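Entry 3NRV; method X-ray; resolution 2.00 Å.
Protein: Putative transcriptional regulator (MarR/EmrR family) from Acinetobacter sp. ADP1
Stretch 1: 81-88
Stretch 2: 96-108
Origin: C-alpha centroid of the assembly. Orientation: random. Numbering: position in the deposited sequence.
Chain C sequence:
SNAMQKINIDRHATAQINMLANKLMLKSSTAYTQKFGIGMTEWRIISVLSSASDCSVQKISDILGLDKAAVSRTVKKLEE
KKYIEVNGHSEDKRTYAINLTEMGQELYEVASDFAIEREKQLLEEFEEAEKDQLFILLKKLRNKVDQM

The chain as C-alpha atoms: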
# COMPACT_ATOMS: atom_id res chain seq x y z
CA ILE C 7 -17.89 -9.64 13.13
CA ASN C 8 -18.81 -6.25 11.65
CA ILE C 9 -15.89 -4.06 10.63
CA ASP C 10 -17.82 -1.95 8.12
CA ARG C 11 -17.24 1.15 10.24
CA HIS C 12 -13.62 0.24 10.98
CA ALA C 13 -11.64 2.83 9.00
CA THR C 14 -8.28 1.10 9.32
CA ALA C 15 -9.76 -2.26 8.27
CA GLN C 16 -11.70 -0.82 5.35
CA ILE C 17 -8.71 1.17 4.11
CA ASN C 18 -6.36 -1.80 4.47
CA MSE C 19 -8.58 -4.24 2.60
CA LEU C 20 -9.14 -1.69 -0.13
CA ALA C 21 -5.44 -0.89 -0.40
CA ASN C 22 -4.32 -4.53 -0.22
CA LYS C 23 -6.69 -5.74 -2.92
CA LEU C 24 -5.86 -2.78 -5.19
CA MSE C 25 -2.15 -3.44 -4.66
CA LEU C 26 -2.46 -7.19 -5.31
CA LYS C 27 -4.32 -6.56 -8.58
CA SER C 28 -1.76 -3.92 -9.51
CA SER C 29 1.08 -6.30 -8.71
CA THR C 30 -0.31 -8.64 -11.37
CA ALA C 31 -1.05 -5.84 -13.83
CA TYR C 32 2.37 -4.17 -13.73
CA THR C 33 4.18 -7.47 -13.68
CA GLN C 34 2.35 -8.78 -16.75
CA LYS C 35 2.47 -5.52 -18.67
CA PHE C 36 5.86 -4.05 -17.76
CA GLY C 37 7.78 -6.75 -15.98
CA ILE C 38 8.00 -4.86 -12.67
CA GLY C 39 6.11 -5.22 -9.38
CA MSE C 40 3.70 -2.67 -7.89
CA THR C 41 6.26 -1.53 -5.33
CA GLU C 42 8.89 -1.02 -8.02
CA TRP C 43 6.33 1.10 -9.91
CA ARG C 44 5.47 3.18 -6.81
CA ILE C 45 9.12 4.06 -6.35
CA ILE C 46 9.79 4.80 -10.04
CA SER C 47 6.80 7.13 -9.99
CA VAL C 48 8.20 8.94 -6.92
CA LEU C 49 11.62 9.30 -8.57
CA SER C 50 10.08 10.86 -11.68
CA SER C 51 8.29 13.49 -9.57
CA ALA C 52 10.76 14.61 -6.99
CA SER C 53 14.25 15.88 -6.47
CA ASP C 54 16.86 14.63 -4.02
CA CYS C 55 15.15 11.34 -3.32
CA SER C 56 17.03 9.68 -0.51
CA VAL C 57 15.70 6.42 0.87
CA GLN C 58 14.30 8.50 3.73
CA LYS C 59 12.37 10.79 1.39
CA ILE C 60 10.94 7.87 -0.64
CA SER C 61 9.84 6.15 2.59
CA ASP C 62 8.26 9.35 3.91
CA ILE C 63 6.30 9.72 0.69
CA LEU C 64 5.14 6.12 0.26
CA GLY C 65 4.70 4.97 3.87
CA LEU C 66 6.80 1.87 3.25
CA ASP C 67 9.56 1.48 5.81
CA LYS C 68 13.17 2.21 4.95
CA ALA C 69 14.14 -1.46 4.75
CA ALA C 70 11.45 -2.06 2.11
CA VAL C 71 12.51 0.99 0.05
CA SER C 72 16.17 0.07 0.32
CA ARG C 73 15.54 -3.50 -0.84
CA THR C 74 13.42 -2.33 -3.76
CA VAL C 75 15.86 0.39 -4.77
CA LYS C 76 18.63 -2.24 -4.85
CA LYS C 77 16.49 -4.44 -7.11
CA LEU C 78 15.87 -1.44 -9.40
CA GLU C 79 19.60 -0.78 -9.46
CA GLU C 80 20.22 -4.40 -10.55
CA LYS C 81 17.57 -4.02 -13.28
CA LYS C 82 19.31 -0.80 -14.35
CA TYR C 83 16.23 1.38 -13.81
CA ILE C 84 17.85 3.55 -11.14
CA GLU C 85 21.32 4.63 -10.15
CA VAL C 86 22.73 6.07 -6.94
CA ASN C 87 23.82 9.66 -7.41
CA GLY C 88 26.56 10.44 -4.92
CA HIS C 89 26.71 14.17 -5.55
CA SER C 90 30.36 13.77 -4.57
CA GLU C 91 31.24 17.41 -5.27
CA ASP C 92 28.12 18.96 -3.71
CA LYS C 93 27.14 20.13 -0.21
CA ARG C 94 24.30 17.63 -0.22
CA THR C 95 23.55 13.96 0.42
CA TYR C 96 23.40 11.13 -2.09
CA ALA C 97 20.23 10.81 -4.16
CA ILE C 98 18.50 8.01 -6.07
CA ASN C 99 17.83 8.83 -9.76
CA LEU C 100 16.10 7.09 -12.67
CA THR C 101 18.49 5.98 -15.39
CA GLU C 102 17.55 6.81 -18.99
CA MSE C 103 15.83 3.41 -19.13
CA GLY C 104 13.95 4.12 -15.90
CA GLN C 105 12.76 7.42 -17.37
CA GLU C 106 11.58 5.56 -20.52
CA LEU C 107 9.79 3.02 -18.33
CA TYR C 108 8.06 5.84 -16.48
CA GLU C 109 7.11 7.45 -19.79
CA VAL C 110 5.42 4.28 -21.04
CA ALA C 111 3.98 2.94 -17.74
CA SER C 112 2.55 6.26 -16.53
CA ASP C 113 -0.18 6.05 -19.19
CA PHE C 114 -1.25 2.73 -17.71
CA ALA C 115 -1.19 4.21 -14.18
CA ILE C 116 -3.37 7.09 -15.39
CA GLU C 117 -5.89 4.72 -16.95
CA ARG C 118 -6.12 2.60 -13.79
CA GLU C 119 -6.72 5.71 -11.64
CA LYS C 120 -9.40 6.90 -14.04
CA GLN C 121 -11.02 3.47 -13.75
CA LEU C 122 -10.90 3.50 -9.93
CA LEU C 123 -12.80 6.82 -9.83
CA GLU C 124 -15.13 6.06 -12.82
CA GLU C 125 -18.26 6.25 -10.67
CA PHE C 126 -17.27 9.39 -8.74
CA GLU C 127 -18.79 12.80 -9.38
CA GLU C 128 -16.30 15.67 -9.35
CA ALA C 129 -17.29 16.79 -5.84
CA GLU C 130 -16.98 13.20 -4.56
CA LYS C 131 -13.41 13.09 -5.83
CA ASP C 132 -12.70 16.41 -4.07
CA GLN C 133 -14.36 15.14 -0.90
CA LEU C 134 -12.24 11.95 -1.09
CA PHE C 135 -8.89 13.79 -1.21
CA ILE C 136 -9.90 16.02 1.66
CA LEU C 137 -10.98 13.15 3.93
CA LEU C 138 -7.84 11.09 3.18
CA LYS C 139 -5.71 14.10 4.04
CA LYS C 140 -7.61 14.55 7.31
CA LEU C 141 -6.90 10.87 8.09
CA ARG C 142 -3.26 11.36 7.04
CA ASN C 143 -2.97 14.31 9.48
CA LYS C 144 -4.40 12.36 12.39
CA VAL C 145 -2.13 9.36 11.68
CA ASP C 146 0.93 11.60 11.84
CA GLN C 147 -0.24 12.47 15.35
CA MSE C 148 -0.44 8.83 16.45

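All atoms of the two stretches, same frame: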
# COMPACT_ATOMS: atom_id res chain seq x y z
N LYS C 81 18.31 -4.00 -12.01
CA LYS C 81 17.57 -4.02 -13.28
C LYS C 81 17.92 -2.82 -14.16
O LYS C 81 17.39 -2.69 -15.27
CB LYS C 81 16.07 -4.05 -13.02
CG LYS C 81 15.57 -5.36 -12.41
CD LYS C 81 14.09 -5.26 -12.07
CE LYS C 81 13.63 -6.45 -11.24
NZ LYS C 81 12.15 -6.61 -11.34
N LYS C 82 18.78 -1.95 -13.63
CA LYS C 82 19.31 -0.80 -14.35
C LYS C 82 18.26 0.28 -14.62
O LYS C 82 18.40 1.06 -15.57
CB LYS C 82 20.00 -1.22 -15.66
CG LYS C 82 21.08 -2.29 -15.45
CD LYS C 82 21.95 -2.44 -16.69
CE LYS C 82 22.91 -3.60 -16.54
NZ LYS C 82 23.65 -3.52 -15.24
N TYR C 83 17.23 0.31 -13.77
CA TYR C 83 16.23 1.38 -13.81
C TYR C 83 16.60 2.62 -13.00
O TYR C 83 16.08 3.73 -13.25
CB TYR C 83 14.89 0.87 -13.30
CG TYR C 83 14.23 -0.11 -14.25
CD1 TYR C 83 13.99 0.25 -15.57
CD2 TYR C 83 13.84 -1.37 -13.84
CE1 TYR C 83 13.39 -0.63 -16.46
CE2 TYR C 83 13.22 -2.26 -14.73
CZ TYR C 83 13.00 -1.88 -16.03
OH TYR C 83 12.40 -2.73 -16.93
N ILE C 84 17.43 2.44 -11.98
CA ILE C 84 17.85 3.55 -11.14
C ILE C 84 19.35 3.50 -10.96
O ILE C 84 19.99 2.49 -11.22
CB ILE C 84 17.14 3.58 -9.73
CG1 ILE C 84 17.61 2.42 -8.84
CG2 ILE C 84 15.64 3.56 -9.89
CD1 ILE C 84 18.89 2.74 -7.99
N GLU C 85 19.91 4.62 -10.52
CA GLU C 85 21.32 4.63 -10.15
C GLU C 85 21.47 5.54 -8.94
O GLU C 85 20.68 6.47 -8.74
CB GLU C 85 22.17 5.17 -11.32
CG GLU C 85 21.79 6.59 -11.68
CD GLU C 85 22.43 7.09 -12.98
OE1 GLU C 85 23.07 6.28 -13.70
OE2 GLU C 85 22.29 8.29 -13.26
N VAL C 86 22.47 5.25 -8.11
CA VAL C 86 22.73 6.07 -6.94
C VAL C 86 23.56 7.26 -7.39
O VAL C 86 24.57 7.10 -8.04
CB VAL C 86 23.51 5.30 -5.86
CG1 VAL C 86 23.89 6.25 -4.71
CG2 VAL C 86 22.67 4.14 -5.34
N ASN C 87 23.09 8.45 -7.06
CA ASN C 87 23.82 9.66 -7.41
C ASN C 87 24.49 10.19 -6.16
O ASN C 87 23.82 10.66 -5.24
CB ASN C 87 22.87 10.70 -7.99
CG ASN C 87 23.59 11.96 -8.45
OD1 ASN C 87 24.75 12.18 -8.11
ND2 ASN C 87 22.89 12.79 -9.22
N GLY C 88 25.81 10.09 -6.12
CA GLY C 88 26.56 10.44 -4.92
C GLY C 88 26.64 11.93 -4.64
O GLY C 88 26.80 12.33 -3.49
N TYR C 96 23.62 11.95 -0.92
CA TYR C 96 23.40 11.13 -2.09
C TYR C 96 21.93 11.28 -2.51
O TYR C 96 21.09 11.74 -1.74
CB TYR C 96 23.69 9.67 -1.76
CG TYR C 96 22.58 9.02 -0.97
CD1 TYR C 96 21.64 8.20 -1.60
CD2 TYR C 96 22.44 9.23 0.40
CE1 TYR C 96 20.61 7.60 -0.89
CE2 TYR C 96 21.41 8.63 1.12
CZ TYR C 96 20.49 7.81 0.46
OH TYR C 96 19.45 7.21 1.14
N ALA C 97 21.62 10.88 -3.74
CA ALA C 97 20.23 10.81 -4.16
C ALA C 97 20.04 9.60 -5.06
O ALA C 97 20.99 9.12 -5.67
CB ALA C 97 19.82 12.11 -4.90
N ILE C 98 18.81 9.09 -5.13
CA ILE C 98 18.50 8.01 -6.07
C ILE C 98 17.89 8.66 -7.32
O ILE C 98 16.99 9.50 -7.20
CB ILE C 98 17.49 7.02 -5.46
CG1 ILE C 98 17.97 6.49 -4.10
CG2 ILE C 98 17.16 5.87 -6.46
CD1 ILE C 98 19.27 5.68 -4.19
N ASN C 99 18.38 8.29 -8.50
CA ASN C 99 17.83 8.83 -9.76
C ASN C 99 17.44 7.72 -10.74
O ASN C 99 18.09 6.68 -10.80
CB ASN C 99 18.85 9.71 -10.49
CG ASN C 99 19.31 10.90 -9.68
OD1 ASN C 99 18.56 11.48 -8.90
ND2 ASN C 99 20.55 11.29 -9.89
N LEU C 100 16.42 7.98 -11.55
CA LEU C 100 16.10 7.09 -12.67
C LEU C 100 17.25 7.11 -13.67
O LEU C 100 17.85 8.15 -13.91
CB LEU C 100 14.82 7.56 -13.37
CG LEU C 100 13.54 7.48 -12.55
CD1 LEU C 100 12.39 8.18 -13.26
CD2 LEU C 100 13.21 6.02 -12.27
N THR C 101 17.58 5.97 -14.25
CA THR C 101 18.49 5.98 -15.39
C THR C 101 17.67 6.43 -16.61
O THR C 101 16.47 6.69 -16.50
CB THR C 101 19.02 4.59 -15.67
OG1 THR C 101 17.90 3.72 -15.87
CG2 THR C 101 19.89 4.08 -14.50
N GLU C 102 18.31 6.52 -17.78
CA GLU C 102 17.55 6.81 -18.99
C GLU C 102 16.48 5.74 -19.24
O GLU C 102 15.36 6.04 -19.63
CB GLU C 102 18.47 6.95 -20.22
CG GLU C 102 17.78 7.60 -21.42
CD GLU C 102 18.67 7.67 -22.67
OE1 GLU C 102 18.49 8.60 -23.49
OE2 GLU C 102 19.55 6.79 -22.83
N MSE C 103 16.82 4.48 -18.99
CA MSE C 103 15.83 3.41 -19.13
C MSE C 103 14.69 3.51 -18.11
O MSE C 103 13.54 3.23 -18.42
CB MSE C 103 16.47 2.02 -19.07
CG MSE C 103 15.45 0.90 -19.31
SE MSE C 103 16.23 -0.87 -19.68
CE MSE C 103 18.10 -0.41 -19.54
N GLY C 104 15.00 3.93 -16.88
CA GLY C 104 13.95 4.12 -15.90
C GLY C 104 13.03 5.27 -16.29
O GLY C 104 11.82 5.21 -16.07
N GLN C 105 13.59 6.32 -16.88
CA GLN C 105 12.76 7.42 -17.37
C GLN C 105 11.85 6.95 -18.52
O GLN C 105 10.71 7.37 -18.62
CB GLN C 105 13.64 8.60 -17.83
CG GLN C 105 14.38 9.29 -16.68
CD GLN C 105 15.35 10.38 -17.13
OE1 GLN C 105 15.73 10.44 -18.29
NE2 GLN C 105 15.75 11.23 -16.20
N GLU C 106 12.37 6.10 -19.40
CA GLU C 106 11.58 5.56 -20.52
C GLU C 106 10.46 4.68 -19.96
O GLU C 106 9.31 4.76 -20.40
CB GLU C 106 12.45 4.71 -21.44
CG GLU C 106 13.49 5.48 -22.23
CD GLU C 106 14.52 4.55 -22.84
OE1 GLU C 106 14.56 3.38 -22.43
OE2 GLU C 106 15.31 4.97 -23.70
N LEU C 107 10.80 3.85 -18.98
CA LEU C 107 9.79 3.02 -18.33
C LEU C 107 8.68 3.90 -17.76
O LEU C 107 7.48 3.66 -17.99
CB LEU C 107 10.43 2.17 -17.23
CG LEU C 107 9.47 1.31 -16.39
CD1 LEU C 107 8.60 0.42 -17.30
CD2 LEU C 107 10.23 0.48 -15.38
N TYR C 108 9.06 4.96 -17.06
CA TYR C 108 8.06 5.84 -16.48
C TYR C 108 7.16 6.43 -17.57
O TYR C 108 5.94 6.51 -17.43
CB TYR C 108 8.70 6.97 -15.66
CG TYR C 108 7.65 7.90 -15.12
CD1 TYR C 108 6.93 7.57 -13.97
CD2 TYR C 108 7.34 9.09 -15.78
CE1 TYR C 108 5.93 8.42 -13.49
CE2 TYR C 108 6.36 9.94 -15.31
CZ TYR C 108 5.66 9.61 -14.16
OH TYR C 108 4.70 10.47 -13.71

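What does the p rotamer of Thr101 accomplish? With chi1 at 56°, its hydroxyl works in two directions. OG1 donates to Lys82 O at 2.7 Å and accepts from Gly104 N, 3.1 Å from Thr101 OG1, capping the helix that begins at Glu102. The backbone fixes the same corner, because Thr101 N donates to Tyr83 O at 2.9 Å. One threonine thus ties the turn that ends the preceding helix, where Lys82 has positive phi in a Schellman motif, to the start of the next.

Why does the Tyr83 side chain meet the helix although its CA-to-CB bond points away? With chi1 at -70° (m), the end of the side chain comes nearer the helix, although CB leads away. Leu107, in the t rotamer, lays CD2 over one ring face, 3.7 Å from the Tyr83 ring centroid, while selenomethionine Met103 approaches obliquely, its CG 3.8 Å from Tyr83 CE1. Gly104 lies near the ring's edge; a CB there would clash with Tyr83 O, which instead receives a CA-H...O contact from Gly104 CA at 3.4 Å.

How do the strands arrange their side chains? They run antiparallel, and paired backbone bonds set the register: Glu85 N to Asn99 O is 2.8 Å and Asn99 N to Glu85 O 2.9 Å, while Asn87 and Ala97 form the next such pair. Val86 and Ile98 consequently share a face, with Val86 CG2 3.9 Å from Ile98 CD1. Ile84, p at both chi angles, also reaches Ile98, its CD1 3.9 Å from Ile98 CG2.

What occupies the face bearing Glu85, Asn87, Ala97 and Asn99? Asn87 is t and Asn99 is m, and their side chains converge between the two hydrogen-bonded pairs. Glu85, in the p rotamer, extends along Thr101, its OE1 3.9 Å from Thr101 CG2; the residue remains exposed.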